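Local coordinates for putative iron binding protein (Bordetella pertussis Tohama I, PDB 1Y9U) that binds ferric iron through tyrosine side chains and probably serves as the periplasmic solute-binding protein of an iron-uptake system, at residues D118-R121 / Y122-A126; E158-E161 / K162-G166. All blocks are in the same frame, centred on the assembly; numbering follows the deposited sequence.

Contact 1. Residues D118-R121 / Y122-A126; sequences DSFR and YGDLA
Asp124 lies over the ring of Phe120 and alongside Arg121 where the extended residues 119-121 turn into the short 3-10 segment 122-126. Its CG stands anti to its own carbonyl carbon (chi1 -59°), which carries the carboxylate back toward the preceding residues. There OD2 accepts the backbone N-H of Arg121, N to OD2 2.9 Å, in a nearly straight bond that reaches the oxygen from above the carboxylate plane. With Arg121 in the N-cap position, this is the return half of a capping box. The other bond is made by main chain alone: Asp124 N donates to Arg121 O at 2.8 Å, from well above the carbonyl plane. Aspartate suits this place because its short arm can reach back three residues while its own N-H closes the turn.

The CB of Asp124 does a second job. It sits over one face of the Phe120 ring, 3.7 Å from the centroid, a CH-pi contact slightly offset toward the rim, with the carboxylate plane almost perpendicular to the ring. Phe120 has its CG swung to the far side from its backbone N (chi1 -150°), and this sends CZ and CE2 under the turn. CE2 also meets Leu125 CB at 4.0 Å. The two apolar side chains continue inward together onto Leu109 and Ile193, strand residues of the domain core.

Arg121 runs alongside Asp124 and then bends at chi2 and chi3. These bends bring NH1 to Ser119 OG, 2.9 Å away and close to the guanidinium plane. Arg121 NH1 stays 4.5 Å from Asp124 OD2, beyond a salt bridge. The carboxylate is thus held by a backbone N-H, while the nearby guanidinium and the start of the helical turn would probably stabilise its negative charge.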
loop_
_atom_site.group_PDB
_atom_site.type_symbol
_atom_site.label_atom_id
_atom_site.label_comp_id
_atom_site.label_asym_id
_atom_site.label_seq_id
_atom_site.Cartn_x
_atom_site.Cartn_y
_atom_site.Cartn_z
ATOM N N ASP A 118 0.561 15.342 18.276
ATOM C CA ASP A 118 -0.498 15.756 17.344
ATOM C C ASP A 118 -0.094 15.576 15.892
ATOM O O ASP A 118 -0.949 15.440 15.013
ATOM C CB ASP A 118 -0.858 17.250 17.553
ATOM C CG ASP A 118 -1.558 17.517 18.879
ATOM O OD1 ASP A 118 -2.176 16.583 19.446
ATOM O OD2 ASP A 118 -1.562 18.644 19.417
ATOM N N SER A 119 1.211 15.623 15.645
ATOM C CA SER A 119 1.744 15.579 14.292
ATOM C C SER A 119 3.142 14.993 14.352
ATOM O O SER A 119 3.740 14.844 15.418
ATOM C CB SER A 119 1.785 16.984 13.697
ATOM O OG SER A 119 2.714 17.789 14.386
ATOM N N PHE A 120 3.682 14.664 13.193
ATOM C CA PHE A 120 5.005 14.020 13.137
ATOM C C PHE A 120 5.569 14.133 11.750
ATOM O O PHE A 120 4.821 14.066 10.768
ATOM C CB PHE A 120 4.835 12.522 13.459
ATOM C CG PHE A 120 6.024 11.851 14.131
ATOM C CD1 PHE A 120 6.328 12.117 15.440
ATOM C CD2 PHE A 120 6.770 10.875 13.476
ATOM C CE1 PHE A 120 7.351 11.461 16.075
ATOM C CE2 PHE A 120 7.803 10.227 14.131
ATOM C CZ PHE A 120 8.079 10.504 15.423
ATOM N N ARG A 121 6.885 14.309 11.674
ATOM C CA ARG A 121 7.619 14.138 10.424
ATOM C C ARG A 121 8.367 12.826 10.501
ATOM O O ARG A 121 8.820 12.438 11.563
ATOM C CB ARG A 121 8.608 15.285 10.199
ATOM C CG ARG A 121 7.924 16.561 9.765
ATOM C CD ARG A 121 7.281 17.324 10.935
ATOM N NE ARG A 121 5.967 17.836 10.587
ATOM C CZ ARG A 121 4.982 18.055 11.449
ATOM N NH1 ARG A 121 5.142 17.803 12.737
ATOM N NH2 ARG A 121 3.830 18.554 11.007
ATOM N N TYR A 122 8.509 12.105 9.391
ATOM C CA TYR A 122 9.203 10.816 9.472
ATOM C C TYR A 122 10.568 10.933 10.132
ATOM O O TYR A 122 10.943 10.112 10.939
ATOM C CB TYR A 122 9.340 10.145 8.103
ATOM C CG TYR A 122 8.027 9.663 7.543
ATOM C CD1 TYR A 122 7.388 10.335 6.503
ATOM C CD2 TYR A 122 7.435 8.524 8.053
ATOM C CE1 TYR A 122 6.164 9.899 5.991
ATOM C CE2 TYR A 122 6.226 8.074 7.565
ATOM C CZ TYR A 122 5.579 8.766 6.542
ATOM O OH TYR A 122 4.379 8.325 6.032
ATOM N N GLY A 123 11.271 12.005 9.820
ATOM C CA GLY A 123 12.572 12.256 10.409
ATOM C C GLY A 123 12.577 12.283 11.928
ATOM O O GLY A 123 13.599 11.984 12.544
ATOM N N ASP A 124 11.461 12.665 12.548
ATOM C CA ASP A 124 11.385 12.752 14.003
ATOM C C ASP A 124 11.609 11.423 14.702
ATOM O O ASP A 124 11.922 11.398 15.886
ATOM C CB ASP A 124 10.029 13.332 14.455
ATOM C CG ASP A 124 9.758 14.719 13.914
ATOM O OD1 ASP A 124 10.719 15.447 13.535
ATOM O OD2 ASP A 124 8.590 15.151 13.837
ATOM N N LEU A 125 11.419 10.305 13.996
ATOM C CA LEU A 125 11.553 9.004 14.624
ATOM C C LEU A 125 12.992 8.722 15.092
ATOM O O LEU A 125 13.219 7.888 15.956
ATOM C CB LEU A 125 11.071 7.920 13.656
ATOM C CG LEU A 125 10.758 6.556 14.283
ATOM C CD1 LEU A 125 9.601 6.623 15.266
ATOM C CD2 LEU A 125 10.458 5.567 13.172
ATOM N N ALA A 126 13.955 9.416 14.492
ATOM C CA ALA A 126 15.378 9.302 14.859
ATOM C C ALA A 126 15.772 10.234 16.022
ATOM O O ALA A 126 16.915 10.200 16.455
ATOM C CB ALA A 126 16.241 9.593 13.652
#

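Contact 2. Residues E158-E161 / K162-G166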
loop_
_atom_site.group_PDB
_atom_site.type_symbol
_atom_site.label_atom_id
_atom_site.label_comp_id
_atom_site.label_asym_id
_atom_site.label_seq_id
_atom_site.Cartn_x
_atom_site.Cartn_y
_atom_site.Cartn_z
ATOM N N GLU A 158 22.618 10.149 2.390
ATOM C CA GLU A 158 23.333 10.481 3.617
ATOM C C GLU A 158 22.321 10.729 4.730
ATOM O O GLU A 158 22.458 10.170 5.818
ATOM C CB GLU A 158 24.239 11.719 3.425
ATOM C CG GLU A 158 24.698 12.380 4.728
ATOM C CD GLU A 158 25.920 13.287 4.606
ATOM O OE1 GLU A 158 26.711 13.331 5.587
ATOM O OE2 GLU A 158 26.071 13.972 3.569
ATOM N N ALA A 159 21.294 11.528 4.440
ATOM C CA ALA A 159 20.290 11.831 5.443
ATOM C C ALA A 159 19.534 10.550 5.796
ATOM O O ALA A 159 19.213 10.319 6.951
ATOM C CB ALA A 159 19.321 12.879 4.953
ATOM N N THR A 160 19.269 9.715 4.799
ATOM C CA THR A 160 18.496 8.490 5.016
ATOM C C THR A 160 19.269 7.501 5.884
ATOM O O THR A 160 18.706 6.873 6.789
ATOM C CB THR A 160 18.096 7.859 3.688
ATOM O OG1 THR A 160 17.263 8.773 2.975
ATOM C CG2 THR A 160 17.238 6.599 3.914
ATOM N N GLU A 161 20.571 7.383 5.650
ATOM C CA GLU A 161 21.396 6.517 6.469
ATOM C C GLU A 161 21.420 6.969 7.932
ATOM O O GLU A 161 21.316 6.149 8.857
ATOM C CB GLU A 161 22.824 6.475 5.911
ATOM C CG GLU A 161 23.733 5.595 6.720
ATOM C CD GLU A 161 25.133 5.522 6.209
ATOM O OE1 GLU A 161 26.005 5.139 7.032
ATOM O OE2 GLU A 161 25.357 5.824 5.005
ATOM N N LYS A 162 21.537 8.272 8.140
ATOM C CA LYS A 162 21.555 8.822 9.486
ATOM C C LYS A 162 20.227 8.553 10.185
ATOM O O LYS A 162 20.213 8.201 11.348
ATOM C CB LYS A 162 21.860 10.324 9.444
ATOM C CG LYS A 162 21.637 11.073 10.747
ATOM C CD LYS A 162 22.318 12.452 10.727
ATOM C CE LYS A 162 22.654 12.866 12.125
ATOM N NZ LYS A 162 24.019 12.435 12.566
ATOM N N TRP A 163 19.118 8.711 9.455
ATOM C CA TRP A 163 17.800 8.372 9.990
ATOM C C TRP A 163 17.732 6.913 10.399
ATOM O O TRP A 163 17.305 6.598 11.498
ATOM C CB TRP A 163 16.732 8.688 8.953
ATOM C CG TRP A 163 15.331 8.469 9.434
ATOM C CD1 TRP A 163 14.630 9.295 10.233
ATOM C CD2 TRP A 163 14.490 7.337 9.174
ATOM N NE1 TRP A 163 13.385 8.775 10.486
ATOM C CE2 TRP A 163 13.266 7.577 9.829
ATOM C CE3 TRP A 163 14.638 6.170 8.419
ATOM C CZ2 TRP A 163 12.191 6.685 9.760
ATOM C CZ3 TRP A 163 13.576 5.275 8.365
ATOM C CH2 TRP A 163 12.370 5.550 9.026
ATOM N N LEU A 164 18.153 6.017 9.520
ATOM C CA LEU A 164 18.140 4.590 9.825
ATOM C C LEU A 164 18.937 4.255 11.076
ATOM O O LEU A 164 18.486 3.479 11.915
ATOM C CB LEU A 164 18.644 3.760 8.644
ATOM C CG LEU A 164 17.653 3.627 7.481
ATOM C CD1 LEU A 164 18.370 3.114 6.252
ATOM C CD2 LEU A 164 16.469 2.722 7.887
ATOM N N ARG A 165 20.134 4.827 11.204
ATOM C CA ARG A 165 20.967 4.565 12.375
ATOM C C ARG A 165 20.304 5.104 13.664
ATOM O O ARG A 165 20.342 4.447 14.694
ATOM C CB ARG A 165 22.345 5.179 12.204
ATOM C CG ARG A 165 23.222 4.488 11.218
ATOM C CD ARG A 165 24.653 5.069 11.225
ATOM N NE ARG A 165 25.389 4.628 10.061
ATOM C CZ ARG A 165 25.910 3.420 9.930
ATOM N NH1 ARG A 165 25.844 2.531 10.910
ATOM N NH2 ARG A 165 26.526 3.077 8.810
ATOM N N GLY A 166 19.660 6.260 13.586
ATOM C CA GLY A 166 19.012 6.854 14.737
ATOM C C GLY A 166 17.772 6.060 15.148
ATOM O O GLY A 166 17.496 5.883 16.321
#
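Arg165 reaches back one turn of helix 157-170 to Glu161, an i to i+4 salt bridge laid along the helix surface. The arginine begins with CB 3.6 Å from Glu161 O, the carbonyl that also accepts Arg165 N in the regular helix bond. CG, placed beside the backbone N (chi1 -72°), lies against the same oxygen at 3.5 Å. From there the chain is extended to NE, and CD carries it outward, alongside the glutamate. NE then donates to Glu161 OE1 at 3.1 Å along the anti lone pair, though the bond is bent, 136° at the hydrogen. CZ passes near the same oxygen. NH2 makes the shorter and straighter bond to OE1, 2.8 Å, from the anti side but tilted out of the carboxylate plane, so one oxygen sits at the side edge of the guanidinium, nearly in its plane, and is gripped twice.

Glutamate meets this with a fully extended arm, long enough to bring OE1 level with the guanidinium. Its other oxygen, OE2, forms a salt bridge with Lys318 of helix 303-318. On another flank, Thr160 CG2 approaches Leu164 CD1 at 4.3 Å, and both side chains lean on Leu315; Thr160 offers this methyl while its OG1 hydrogen-bonds to Gly156 O, and Leu164 adds a branched apolar end. With a positive partner for each oxygen, the Glu161 carboxylate is probably kept ionised, linking Arg165 to the C-terminal helix.

Contact 1 ends before contact 2 begins along the chain, yet the two meet in space, their centres about 14 Å apart. Trp163 is the joint: its NE1 probably donates a hydrogen bond to Tyr122 O at 2.8 Å, tying helix 157-170 to the 3-10 turn. Around it, Gly123 CA lies 3.6 Å from Trp163 NE1, Ala126 CB 3.8 Å from Trp163 CD1, and Leu125 CD2 4.0 Å from Trp163 CZ2. Neither contact supplies an iron ligand (those are Tyr143, Tyr199 and Tyr200), and this chain holds no iron. The side chains of Tyr122 and Trp163 each lie about 11 Å from that of Tyr143, whose helix, 142-155, packs against Thr160 and Trp163 through Met151.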